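Local coordinates for protein HP0721 (Helicobacter pylori, PDB 2XRH) that is secreted, is of unknown function, belongs to the DUF1104 family and carries nicotinic acid in a pocket among its helices and loops, at residues Ala20-Val25 with Tyr60-Thr65; Phe73-Gln77 with Asp95-Arg99; Ala8-Ser12 with Asp30-Tyr34. Where two conformers were deposited one is given. Numbering follows the deposited sequence.

Interaction 1. Residues Ala20-Val25 with Tyr60-Thr65; sequences AKMAGV and YATKNT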
ATOM      1  N   ALA A  20     -12.457 -16.739  -4.292  1.00 14.14           N
ATOM      2  CA  ALA A  20     -12.134 -15.974  -3.082  1.00 14.69           C
ATOM      3  C   ALA A  20     -10.806 -16.408  -2.451  1.00 14.25           C
ATOM      4  O   ALA A  20      -9.993 -15.552  -2.076  1.00 14.15           O
ATOM      5  CB  ALA A  20     -13.245 -16.062  -2.070  1.00 14.70           C
ATOM      6  N   LYS A  21     -10.560 -17.712  -2.363  1.00 13.60           N
ATOM      7  CA  LYS A  21      -9.369 -18.253  -1.701  1.00 14.08           C
ATOM      8  C   LYS A  21      -8.049 -17.886  -2.387  1.00 13.19           C
ATOM      9  O   LYS A  21      -7.012 -17.895  -1.749  1.00 14.27           O
ATOM     10  CB  LYS A  21      -9.484 -19.764  -1.573  1.00 15.24           C
ATOM     11  CG  LYS A  21     -10.433 -20.168  -0.473  1.00 16.81           C
ATOM     12  CD  LYS A  21     -10.690 -21.649  -0.466  1.00 18.71           C
ATOM     13  CE  LYS A  21     -11.475 -22.003   0.785  1.00 21.26           C
ATOM     14  NZ  LYS A  21     -11.745 -23.440   0.875  1.00 25.72           N
ATOM     15  N   MET A  22      -8.115 -17.543  -3.660  1.00 11.59           N
ATOM     16  CA  MET A  22      -6.907 -17.171  -4.417  1.00 11.86           C
ATOM     17  C   MET A  22      -6.668 -15.658  -4.376  1.00 11.02           C
ATOM     18  O   MET A  22      -5.699 -15.169  -4.958  1.00 11.23           O
ATOM     19  CB  MET A  22      -6.920 -17.692  -5.838  1.00 13.66           C
ATOM     20  CG  MET A  22      -8.000 -17.190  -6.656  1.00 14.69           C
ATOM     21  SD  MET A  22      -7.916 -17.839  -8.362  1.00 19.03           S
ATOM     22  CE  MET A  22      -8.432 -19.509  -8.126  1.00 14.94           C
ATOM     23  N   ALA A  23      -7.521 -14.904  -3.683  1.00 11.00           N
ATOM     24  CA  ALA A  23      -7.319 -13.453  -3.608  1.00  9.10           C
ATOM     25  C   ALA A  23      -5.952 -13.131  -3.042  1.00  9.44           C
ATOM     26  O   ALA A  23      -5.519 -13.642  -2.032  1.00 10.23           O
ATOM     27  CB  ALA A  23      -8.398 -12.761  -2.784  1.00 10.33           C
ATOM     28  N   GLY A  24      -5.270 -12.254  -3.746  1.00 10.83           N
ATOM     29  CA  GLY A  24      -3.908 -11.810  -3.343  1.00 11.76           C
ATOM     30  C   GLY A  24      -2.766 -12.663  -3.848  1.00 13.82           C
ATOM     31  O   GLY A  24      -1.597 -12.263  -3.726  1.00 16.52           O
ATOM     32  N   VAL A  25      -3.065 -13.829  -4.416  1.00 12.91           N
ATOM     33  CA  VAL A  25      -2.048 -14.761  -4.914  1.00 14.60           C
ATOM     34  C   VAL A  25      -2.105 -14.981  -6.408  1.00 13.09           C
ATOM     35  O   VAL A  25      -1.191 -15.591  -6.952  1.00 15.45           O
ATOM     36  CB  VAL A  25      -2.108 -16.106  -4.188  1.00 16.88           C
ATOM     37  CG1 VAL A  25      -1.979 -15.878  -2.730  1.00 22.02           C
ATOM     38  CG2 VAL A  25      -3.331 -16.788  -4.462  1.00 21.18           C
ATOM     39  N   TYR A  60      -9.339 -13.185   2.571  1.00 11.23           N
ATOM     40  CA  TYR A  60      -8.349 -14.061   1.954  1.00 11.07           C
ATOM     41  C   TYR A  60      -7.136 -13.285   1.418  1.00  9.84           C
ATOM     42  O   TYR A  60      -6.008 -13.756   1.563  1.00  9.61           O
ATOM     43  CB  TYR A  60      -8.977 -14.961   0.860  1.00 12.27           C
ATOM     44  CG  TYR A  60      -9.690 -16.129   1.467  1.00 13.43           C
ATOM     45  CD1 TYR A  60      -8.998 -17.147   2.078  1.00 17.61           C
ATOM     46  CD2 TYR A  60     -11.067 -16.146   1.541  1.00 18.40           C
ATOM     47  CE1 TYR A  60      -9.649 -18.164   2.690  1.00 18.96           C
ATOM     48  CE2 TYR A  60     -11.740 -17.170   2.128  1.00 21.66           C
ATOM     49  CZ  TYR A  60     -11.024 -18.174   2.721  1.00 22.22           C
ATOM     50  OH  TYR A  60     -11.630 -19.197   3.370  1.00 26.10           O
ATOM     51  N   ALA A  61      -7.353 -12.140   0.801  1.00 10.26           N
ATOM     52  CA  ALA A  61      -6.223 -11.356   0.315  1.00  8.53           C
ATOM     53  C   ALA A  61      -5.335 -11.039   1.524  1.00  8.65           C
ATOM     54  O   ALA A  61      -4.119 -11.098   1.429  1.00  8.73           O
ATOM     55  CB  ALA A  61      -6.670 -10.074  -0.382  1.00 10.68           C
ATOM     56  N   THR A  62      -5.951 -10.697   2.646  1.00  9.08           N
ATOM     57  CA  THR A  62      -5.184 -10.343   3.843  1.00  9.50           C
ATOM     58  C   THR A  62      -4.337 -11.531   4.335  1.00  9.01           C
ATOM     59  O   THR A  62      -3.117 -11.437   4.501  1.00  9.52           O
ATOM     60  CB  THR A  62      -6.119  -9.808   4.920  1.00 10.24           C
ATOM     61  OG1 THR A  62      -6.692  -8.588   4.455  1.00 13.02           O
ATOM     62  CG2 THR A  62      -5.357  -9.551   6.232  1.00 11.03           C
ATOM     63  N   LYS A  63      -4.989 -12.677   4.512  0.50 10.08           N
ATOM     64  CA  LYS A  63      -4.330 -13.884   4.980  0.50 10.27           C
ATOM     65  C   LYS A  63      -3.220 -14.336   4.059  0.50  9.73           C
ATOM     66  O   LYS A  63      -2.166 -14.807   4.493  0.50 10.33           O
ATOM     67  CB  LYS A  63      -5.357 -14.994   5.108  0.50 11.72           C
ATOM     68  CG  LYS A  63      -6.333 -14.756   6.219  0.50 15.76           C
ATOM     69  CD  LYS A  63      -7.218 -15.984   6.428  0.50 18.63           C
ATOM     70  CE  LYS A  63      -8.422 -16.012   5.478  0.50 21.01           C
ATOM     71  NZ  LYS A  63      -9.610 -16.712   6.079  0.50 23.09           N
ATOM     72  N   ASN A  64      -3.480 -14.200   2.766  1.00  8.97           N
ATOM     73  CA  ASN A  64      -2.573 -14.693   1.750  1.00  9.21           C
ATOM     74  C   ASN A  64      -1.371 -13.815   1.544  1.00  9.71           C
ATOM     75  O   ASN A  64      -0.385 -14.270   0.940  1.00 13.01           O
ATOM     76  CB  ASN A  64      -3.254 -14.846   0.387  1.00  8.16           C
ATOM     77  CG  ASN A  64      -4.154 -16.066   0.320  1.00 10.03           C
ATOM     78  OD1 ASN A  64      -3.873 -17.049   0.971  1.00 13.49           O
ATOM     79  ND2 ASN A  64      -5.206 -16.023  -0.527  1.00  8.61           N
ATOM     80  N   THR A  65      -1.432 -12.581   2.033  1.00  8.76           N
ATOM     81  CA  THR A  65      -0.320 -11.637   1.836  1.00  8.70           C
ATOM     82  C   THR A  65       0.328 -11.127   3.124  1.00  9.47           C
ATOM     83  O   THR A  65       1.399 -10.507   3.038  1.00  9.57           O
ATOM     84  CB  THR A  65      -0.751 -10.433   0.945  1.00  9.47           C
ATOM     85  OG1 THR A  65      -1.801  -9.706   1.621  1.00  8.96           O
ATOM     86  CG2 THR A  65      -1.196 -10.919  -0.425  1.00 11.37           C
TER

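Interaction 2. Residues Phe73-Gln77 with Asp95-Arg99; sequences FEARQ and DFGLR. With NIO (nicotinic acid), chain B.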
ATOM      1  N   PHE A  73       5.485  -7.789  -1.915  1.00  8.90           N
ATOM      2  CA  PHE A  73       4.090  -7.379  -2.083  1.00  8.04           C
ATOM      3  C   PHE A  73       3.962  -6.168  -3.004  1.00  9.24           C
ATOM      4  O   PHE A  73       3.110  -6.141  -3.910  1.00 10.52           O
ATOM      5  CB  PHE A  73       3.450  -7.086  -0.742  1.00  9.30           C
ATOM      6  CG  PHE A  73       2.028  -6.663  -0.844  1.00  8.76           C
ATOM      7  CD1 PHE A  73       1.031  -7.562  -1.097  1.00 10.90           C
ATOM      8  CD2 PHE A  73       1.657  -5.382  -0.499  1.00 15.90           C
ATOM      9  CE1 PHE A  73      -0.309  -7.174  -1.156  1.00 12.93           C
ATOM     10  CE2 PHE A  73       0.301  -5.005  -0.555  1.00 16.63           C
ATOM     11  CZ  PHE A  73      -0.656  -5.907  -0.888  1.00 12.41           C
ATOM     12  N   GLU A  74       4.820  -5.188  -2.810  0.50  9.13           N
ATOM     13  CA  GLU A  74       4.808  -4.012  -3.652  0.50  9.73           C
ATOM     14  C   GLU A  74       5.119  -4.354  -5.110  0.50  9.59           C
ATOM     15  O   GLU A  74       4.493  -3.829  -6.049  0.50 10.42           O
ATOM     16  CB  GLU A  74       5.798  -2.978  -3.154  0.50 10.75           C
ATOM     17  CG  GLU A  74       5.693  -1.676  -3.876  0.50 12.47           C
ATOM     18  CD  GLU A  74       6.695  -0.713  -3.369  0.50 12.63           C
ATOM     19  OE1 GLU A  74       7.864  -0.866  -3.759  0.50 14.99           O
ATOM     20  OE2 GLU A  74       6.319   0.162  -2.556  0.50 15.48           O
ATOM     21  N   ALA A  75       6.072  -5.252  -5.314  1.00  9.54           N
ATOM     22  CA  ALA A  75       6.416  -5.676  -6.688  1.00 10.41           C
ATOM     23  C   ALA A  75       5.190  -6.262  -7.347  1.00 10.77           C
ATOM     24  O   ALA A  75       4.903  -5.950  -8.501  1.00 11.49           O
ATOM     25  CB  ALA A  75       7.574  -6.714  -6.703  1.00 12.15           C
ATOM     26  N   ARG A  76       4.481  -7.129  -6.630  1.00 10.66           N
ATOM     27  CA  ARG A  76       3.247  -7.683  -7.193  1.00 10.96           C
ATOM     28  C   ARG A  76       2.184  -6.612  -7.451  1.00 10.66           C
ATOM     29  O   ARG A  76       1.552  -6.609  -8.528  1.00 10.55           O
ATOM     30  CB  ARG A  76       2.702  -8.784  -6.290  1.00 12.67           C
ATOM     31  CG  ARG A  76       1.528  -9.440  -6.891  1.00 13.93           C
ATOM     32  CD  ARG A  76       0.832 -10.379  -5.970  1.00 19.87           C
ATOM     33  NE  ARG A  76      -0.416 -10.906  -6.536  1.00 15.70           N
ATOM     34  CZ  ARG A  76      -1.639 -10.406  -6.364  1.00 16.98           C
ATOM     35  NH1 ARG A  76      -1.929  -9.322  -5.643  1.00 19.89           N
ATOM     36  NH2 ARG A  76      -2.645 -11.047  -6.892  1.00 17.10           N
ATOM     37  N   GLN A  77       1.982  -5.715  -6.497  1.00 10.85           N
ATOM     38  CA  GLN A  77       0.907  -4.746  -6.606  1.00 10.91           C
ATOM     39  C   GLN A  77       1.168  -3.791  -7.748  1.00 11.77           C
ATOM     40  O   GLN A  77       0.233  -3.381  -8.463  1.00 12.82           O
ATOM     41  CB  GLN A  77       0.679  -4.001  -5.277  1.00 12.34           C
ATOM     42  CG  GLN A  77       0.053  -4.774  -4.135  1.00 14.56           C
ATOM     43  CD  GLN A  77      -1.182  -5.549  -4.553  1.00 14.53           C
ATOM     44  OE1 GLN A  77      -1.082  -6.714  -4.758  1.00 18.76           O
ATOM     45  NE2 GLN A  77      -2.309  -4.874  -4.707  1.00 22.91           N
ATOM     46  N   ASP A  95      -4.003   0.909  -3.229  1.00 24.16           N
ATOM     47  CA  ASP A  95      -2.823   0.248  -3.704  1.00 24.45           C
ATOM     48  C   ASP A  95      -2.535  -1.099  -3.060  1.00 22.89           C
ATOM     49  O   ASP A  95      -1.978  -1.994  -3.784  1.00 21.41           O
ATOM     50  CB  ASP A  95      -1.597   1.099  -3.482  1.00 25.14           C
ATOM     51  CG  ASP A  95      -1.407   2.189  -4.548  1.00 28.79           C
ATOM     52  OD1 ASP A  95      -2.052   2.214  -5.655  1.00 29.86           O
ATOM     53  OD2 ASP A  95      -0.520   3.022  -4.253  1.00 33.65           O
ATOM     54  N   PHE A  96      -2.880  -1.247  -1.752  1.00 20.50           N
ATOM     55  CA  PHE A  96      -2.816  -2.567  -1.048  1.00 18.80           C
ATOM     56  C   PHE A  96      -3.788  -3.572  -1.680  1.00 19.31           C
ATOM     57  O   PHE A  96      -3.951  -4.688  -1.167  1.00 17.98           O
ATOM     58  CB  PHE A  96      -3.119  -2.479   0.482  1.00 18.10           C
ATOM     59  CG  PHE A  96      -1.970  -1.974   1.373  1.00 19.05           C
ATOM     60  CD1 PHE A  96      -1.108  -2.825   2.048  1.00 20.32           C
ATOM     61  CD2 PHE A  96      -1.867  -0.601   1.692  1.00 23.25           C
ATOM     62  CE1 PHE A  96      -0.063  -2.333   2.843  1.00 18.76           C
ATOM     63  CE2 PHE A  96      -0.845  -0.104   2.533  1.00 23.15           C
ATOM     64  CZ  PHE A  96       0.062  -0.981   3.116  1.00 21.69           C
ATOM     65  N   GLY A  97      -4.474  -3.187  -2.754  1.00 19.82           N
ATOM     66  CA  GLY A  97      -5.412  -4.035  -3.455  1.00 20.26           C
ATOM     67  C   GLY A  97      -6.565  -4.577  -2.638  1.00 19.34           C
ATOM     68  O   GLY A  97      -7.233  -3.851  -1.888  1.00 20.15           O
ATOM     69  N   LEU A  98      -6.779  -5.894  -2.755  1.00 19.11           N
ATOM     70  CA  LEU A  98      -7.912  -6.518  -2.163  1.00 18.56           C
ATOM     71  C   LEU A  98      -7.760  -6.663  -0.662  1.00 17.71           C
ATOM     72  O   LEU A  98      -8.729  -6.970  -0.013  1.00 18.80           O
ATOM     73  CB  LEU A  98      -8.193  -7.894  -2.796  1.00 20.03           C
ATOM     74  CG  LEU A  98      -8.999  -7.936  -4.092  1.00 21.36           C
ATOM     75  CD1 LEU A  98      -8.954  -9.332  -4.716  1.00 20.82           C
ATOM     76  CD2 LEU A  98     -10.431  -7.393  -3.896  1.00 22.07           C
ATOM     77  N   ARG A  99      -6.569  -6.447  -0.081  1.00 15.92           N
ATOM     78  CA  ARG A  99      -6.451  -6.572   1.377  1.00 17.29           C
ATOM     79  C   ARG A  99      -7.397  -5.665   2.063  1.00 21.36           C
ATOM     80  O   ARG A  99      -7.987  -6.087   3.039  1.00 22.34           O
ATOM     81  CB  ARG A  99      -5.053  -6.241   1.942  1.00 17.62           C
ATOM     82  CG  ARG A  99      -3.981  -6.990   1.469  1.00 17.16           C
ATOM     83  CD  ARG A  99      -2.654  -6.502   2.073  1.00 12.42           C
ATOM     84  NE  ARG A  99      -2.697  -6.307   3.537  1.00 11.06           N
ATOM     85  CZ  ARG A  99      -2.432  -7.219   4.458  1.00 10.49           C
ATOM     86  NH1 ARG A  99      -2.077  -8.439   4.138  1.00 10.59           N
ATOM     87  NH2 ARG A  99      -2.508  -6.907   5.742  1.00 11.30           N
TER
HETATM   88  N   NIO B 200      -8.001  -7.764  -8.517  1.00 22.98           N
HETATM   89  C1  NIO B 200      -7.042  -8.367  -7.785  1.00 22.77           C
HETATM   90  C2  NIO B 200      -6.183  -7.605  -6.972  1.00 24.01           C
HETATM   91  C3  NIO B 200      -6.283  -6.244  -6.938  1.00 23.03           C
HETATM   92  C4  NIO B 200      -7.283  -5.663  -7.702  1.00 24.72           C
HETATM   93  C5  NIO B 200      -8.127  -6.442  -8.489  1.00 23.73           C
HETATM   94  C6  NIO B 200      -5.067  -8.255  -6.237  1.00 29.14           C
HETATM   95  O1  NIO B 200      -4.023  -7.564  -6.053  1.00 30.85           O
HETATM   96  O2  NIO B 200      -5.161  -9.444  -5.906  1.00 28.67           O

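Interaction 3. Residues Ala8-Ser12 with Asp30-Tyr34; sequences AKDFS and DIVDY. With NIO (nicotinic acid), chain B.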
ATOM      1  N   ALA A   8     -10.197 -25.081 -21.070  1.00 41.71           N
ATOM      2  CA  ALA A   8     -10.153 -23.609 -20.963  1.00 41.52           C
ATOM      3  C   ALA A   8      -9.114 -23.128 -19.926  1.00 40.93           C
ATOM      4  O   ALA A   8      -9.129 -23.559 -18.772  1.00 41.52           O
ATOM      5  CB  ALA A   8     -11.551 -23.071 -20.608  1.00 41.81           C
ATOM      6  N   LYS A   9      -8.207 -22.246 -20.331  1.00 39.81           N
ATOM      7  CA  LYS A   9      -7.317 -21.606 -19.357  1.00 39.26           C
ATOM      8  C   LYS A   9      -7.994 -20.330 -18.885  1.00 37.36           C
ATOM      9  O   LYS A   9      -7.727 -19.229 -19.384  1.00 38.43           O
ATOM     10  CB  LYS A   9      -5.922 -21.295 -19.922  1.00 40.03           C
ATOM     11  CG  LYS A   9      -4.962 -20.644 -18.894  1.00 41.27           C
ATOM     12  CD  LYS A   9      -3.695 -20.125 -19.570  1.00 43.46           C
ATOM     13  CE  LYS A   9      -2.828 -19.296 -18.620  1.00 44.86           C
ATOM     14  NZ  LYS A   9      -2.368 -20.074 -17.440  1.00 46.03           N
ATOM     15  N   ASP A  10      -8.892 -20.487 -17.929  1.00 35.17           N
ATOM     16  CA  ASP A  10      -9.575 -19.342 -17.353  1.00 33.74           C
ATOM     17  C   ASP A  10     -10.171 -19.715 -15.988  1.00 31.04           C
ATOM     18  O   ASP A  10      -9.901 -20.795 -15.444  1.00 31.99           O
ATOM     19  CB  ASP A  10     -10.635 -18.789 -18.339  1.00 34.48           C
ATOM     20  CG  ASP A  10     -11.775 -19.788 -18.640  1.00 35.53           C
ATOM     21  OD1 ASP A  10     -12.150 -20.624 -17.776  1.00 32.62           O
ATOM     22  OD2 ASP A  10     -12.306 -19.726 -19.777  1.00 41.60           O
ATOM     23  N   PHE A  11     -10.971 -18.804 -15.446  1.00 27.38           N
ATOM     24  CA  PHE A  11     -11.604 -18.940 -14.150  1.00 23.79           C
ATOM     25  C   PHE A  11     -13.096 -19.164 -14.315  1.00 22.98           C
ATOM     26  O   PHE A  11     -13.837 -19.117 -13.347  1.00 20.69           O
ATOM     27  CB  PHE A  11     -11.387 -17.651 -13.388  1.00 22.74           C
ATOM     28  CG  PHE A  11      -9.948 -17.324 -13.151  1.00 18.48           C
ATOM     29  CD1 PHE A  11      -9.222 -17.977 -12.162  1.00 19.08           C
ATOM     30  CD2 PHE A  11      -9.326 -16.325 -13.898  1.00 16.78           C
ATOM     31  CE1 PHE A  11      -7.888 -17.605 -11.908  1.00 18.03           C
ATOM     32  CE2 PHE A  11      -8.013 -15.988 -13.687  1.00 17.09           C
ATOM     33  CZ  PHE A  11      -7.293 -16.632 -12.709  1.00 15.95           C
ATOM     34  N   SER A  12     -13.547 -19.448 -15.535  1.00 23.23           N
ATOM     35  CA  SER A  12     -14.995 -19.641 -15.743  1.00 24.39           C
ATOM     36  C   SER A  12     -15.561 -20.912 -15.052  1.00 24.52           C
ATOM     37  O   SER A  12     -16.760 -20.985 -14.775  1.00 25.54           O
ATOM     38  CB  SER A  12     -15.310 -19.657 -17.245  1.00 24.92           C
ATOM     39  OG  SER A  12     -14.595 -20.699 -17.866  1.00 29.05           O
ATOM     40  N   ASP A  30      -2.500 -13.021 -14.927  1.00 13.62           N
ATOM     41  CA  ASP A  30      -3.873 -13.559 -14.890  1.00 12.98           C
ATOM     42  C   ASP A  30      -4.847 -12.619 -14.213  1.00 12.31           C
ATOM     43  O   ASP A  30      -6.042 -12.949 -14.161  1.00 12.57           O
ATOM     44  CB  ASP A  30      -3.915 -14.900 -14.159  1.00 12.56           C
ATOM     45  CG  ASP A  30      -3.083 -15.966 -14.837  1.00 16.83           C
ATOM     46  OD1 ASP A  30      -3.127 -16.057 -16.090  1.00 20.61           O
ATOM     47  OD2 ASP A  30      -2.401 -16.742 -14.115  1.00 19.28           O
ATOM     48  N   ILE A  31      -4.396 -11.431 -13.826  1.00 12.39           N
ATOM     49  CA  ILE A  31      -5.208 -10.560 -12.987  1.00 11.18           C
ATOM     50  C   ILE A  31      -6.378  -9.929 -13.707  1.00 11.48           C
ATOM     51  O   ILE A  31      -7.430  -9.760 -13.103  1.00 12.06           O
ATOM     52  CB  ILE A  31      -4.382  -9.504 -12.152  1.00 11.72           C
ATOM     53  CG1 ILE A  31      -5.067  -9.234 -10.793  1.00 13.37           C
ATOM     54  CG2 ILE A  31      -4.064  -8.221 -12.934  1.00 13.47           C
ATOM     55  CD1 ILE A  31      -4.999 -10.490  -9.805  1.00 14.94           C
ATOM     56  N   VAL A  32      -6.221  -9.579 -14.985  1.00 12.94           N
ATOM     57  CA  VAL A  32      -7.344  -9.007 -15.725  1.00 13.41           C
ATOM     58  C   VAL A  32      -8.470 -10.048 -15.866  1.00 13.63           C
ATOM     59  O   VAL A  32      -9.632  -9.753 -15.621  1.00 13.53           O
ATOM     60  CB  VAL A  32      -6.897  -8.441 -17.113  1.00 13.85           C
ATOM     61  CG1 VAL A  32      -8.090  -8.118 -18.001  1.00 14.95           C
ATOM     62  CG2 VAL A  32      -6.052  -7.187 -16.892  1.00 15.46           C
ATOM     63  N   ASP A  33      -8.130 -11.266 -16.231  1.00 14.34           N
ATOM     64  CA  ASP A  33      -9.106 -12.319 -16.343  1.00 16.12           C
ATOM     65  C   ASP A  33      -9.756 -12.630 -15.000  1.00 14.79           C
ATOM     66  O   ASP A  33     -10.956 -12.825 -14.917  1.00 14.07           O
ATOM     67  CB  ASP A  33      -8.473 -13.590 -16.898  1.00 17.63           C
ATOM     68  CG  ASP A  33      -8.187 -13.513 -18.407  1.00 22.91           C
ATOM     69  OD1 ASP A  33      -8.638 -12.571 -19.090  1.00 27.77           O
ATOM     70  OD2 ASP A  33      -7.482 -14.409 -18.896  1.00 29.13           O
ATOM     71  N   TYR A  34      -8.967 -12.633 -13.934  1.00 12.94           N
ATOM     72  CA  TYR A  34      -9.520 -12.868 -12.604  1.00 12.27           C
ATOM     73  C   TYR A  34     -10.521 -11.791 -12.227  1.00 12.27           C
ATOM     74  O   TYR A  34     -11.609 -12.086 -11.735  1.00 12.64           O
ATOM     75  CB  TYR A  34      -8.376 -12.889 -11.606  1.00 12.36           C
ATOM     76  CG  TYR A  34      -8.763 -13.119 -10.147  1.00 11.40           C
ATOM     77  CD1 TYR A  34      -9.261 -14.310  -9.697  1.00 11.49           C
ATOM     78  CD2 TYR A  34      -8.524 -12.111  -9.207  1.00 12.06           C
ATOM     79  CE1 TYR A  34      -9.583 -14.500  -8.337  1.00 11.08           C
ATOM     80  CE2 TYR A  34      -8.814 -12.289  -7.880  1.00 11.42           C
ATOM     81  CZ  TYR A  34      -9.345 -13.466  -7.436  1.00 11.18           C
ATOM     82  OH  TYR A  34      -9.636 -13.637  -6.098  1.00 11.71           O
TER
HETATM   83  N   NIO B 200      -8.001  -7.764  -8.517  1.00 22.98           N
HETATM   84  C1  NIO B 200      -7.042  -8.367  -7.785  1.00 22.77           C
HETATM   85  C2  NIO B 200      -6.183  -7.605  -6.972  1.00 24.01           C
HETATM   86  C3  NIO B 200      -6.283  -6.244  -6.938  1.00 23.03           C
HETATM   87  C4  NIO B 200      -7.283  -5.663  -7.702  1.00 24.72           C
HETATM   88  C5  NIO B 200      -8.127  -6.442  -8.489  1.00 23.73           C
HETATM   89  C6  NIO B 200      -5.067  -8.255  -6.237  1.00 29.14           C
HETATM   90  O1  NIO B 200      -4.023  -7.564  -6.053  1.00 30.85           O
HETATM   91  O2  NIO B 200      -5.161  -9.444  -5.906  1.00 28.67           O
HETATM   92  O   HOH W   1      -0.780 -18.528 -15.295  1.00 40.88           O

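Interaction 1. Residues Ala20-Val25 with Tyr60-Thr65
The side-chain amide of Asn64, on the last turn of helix 47-65, serves two backbone carbonyls at and just past the end of helix 16-21. Asn64 ND2 donates to Lys21 O at 2.9 Å and, almost linearly, to Ala23 O at 2.8 Å, so one NH2 group spends both hydrogens there. Ala23 O also receives a CA-H...O contact from Ala61 CA (3.4 Å). Two neighbouring carbonyls are met within the segment: Ala23 N binds Ala20 O and Val25 N binds Met22 O, both at 3.0 Å. Thr65 OG1 donates to Ala61 O at 2.7 Å and is joined to Arg99, while Lys21 NZ pairs with Glu17. The aliphatic part of Lys21 lies over the Tyr60 ring in a CH-pi contact, CG 4.0 Å from the centroid. The backbones come closest at Gly24, whose CA is 4.4 Å from Ala61 CA; a CB there would sit about 3.2 Å from Ala61 CA and 3.1 Å from Thr65 CG2. With phi/psi of -57/131° for Ala23 and 87/-10° for Gly24, Met22-Val25 form a type II turn, clasped to helix 47-65 by Asn64, and its glycine borders the nicotinic acid pocket.

Interaction 2. Residues Phe73-Gln77 with Asp95-Arg99
Unusually, one side-chain amide, that of Gln77, ties a helix to a C-terminal loop and a bound ligand at once. Gln77 NE2 donates to Asp95 O at 3.0 Å and makes a weak hydrogen bond to the nicotinic acid oxygen O1 at 3.5 Å, while Gln77 OE1 accepts a weak bond from Arg76 NH1 at 2.9 Å. Arg76 does not touch Asp95-Arg99; its guanidinium meets the ligand carboxylate edge-on, NH1 to O1 at 2.8 Å and NH2 to O2 at 3.1 Å, and NH2 is further held by Val26 O. The loop passes close to the amide: Gly97, at phi 58°, has its N 3.4 Å from Gln77 NE2 (two donors, no hydrogen bond), and a CB on it would clash with that nitrogen. Leu98 closes another side of the site, CD1 3.7 Å from ligand C1. One helical turn before Gln77, the Phe73 ring fits into the bend of the loop, with CZ 3.5 Å from Phe96 O and 3.6 Å from Arg99 CD, and CE2 3.7 Å from Phe96 CD1. The two rings lie obliquely, planes at 33°. Arg99 forms salt bridges with Asp66 and with Glu74 of the second subunit, and Phe96 meets Phe96 of that subunit with rings nearly parallel. In this structure Arg76, with weak help from Gln77, holds the carboxylate of nicotinic acid, in a ligand pocket directly beside the dimer interface.

Interaction 3. Residues Ala8-Ser12 with Asp30-Tyr34
Helix 31-44 forms one wall of the nicotinic acid pocket, and this contact lays the N-terminal loop against the start of that helix. Ile31 faces the pocket, its CD1 3.6 Å from ligand C1, and points away from Ala8-Ser12. Phe11 supplies most of the contact from the loop. Phe11 CE2 lies 3.7 Å from Asp30 O, 3.5 Å from Tyr34 N and 3.8 Å from Tyr34 CB, so the ring sits against the start of helix 31-44; Tyr34 N bonds to Asp30 O at 3.0 Å. The Tyr34 ring turns its edge to the face of Phe11 in a T-shaped pair, centroids 5.5 Å apart and planes at 66°, and its hydroxyl is hydrogen-bonded to Leu19 O. The loop has its own local order: Lys9 is the centre of an inverse gamma turn, closed by a weak bond from Asp10 N to Ala8 O at 3.2 Å, and Asp10 then makes an Asx turn, OD1 accepting from Ser12 N at 2.9 Å and, in a very short bond, from Ser12 OG at 2.4 Å. No direct hydrogen bond links the two segments. Lys9 NZ stays 4.3 Å from Asp30 OD1, beyond a salt bridge, but a water connects the charges, accepting from Lys9 NZ at 3.1 Å and donating to Asp30 OD2 at 2.7 Å.

From the N terminus, interaction 3 opens first: its loop 8-12 precedes helix 16-21 and closes on the start of helix 31-44. Before it closes, interaction 1 opens at 20-25, so the two cross; interaction 1 closes only at the end of helix 47-65. Interaction 2 follows in series, folding the C-terminal loop back on helix 70-86. Met22 packs on Phe11 and Tyr34, joining interactions 1 and 3, while Thr65 OG1 to Arg99 NH1 (2.8 Å) and the packing of Gly24 O on Arg76 CZ (3.2 Å) join 1 and 2. The centres of interactions 2 and 3 lie about 19 Å apart, yet both touch the nicotinic acid.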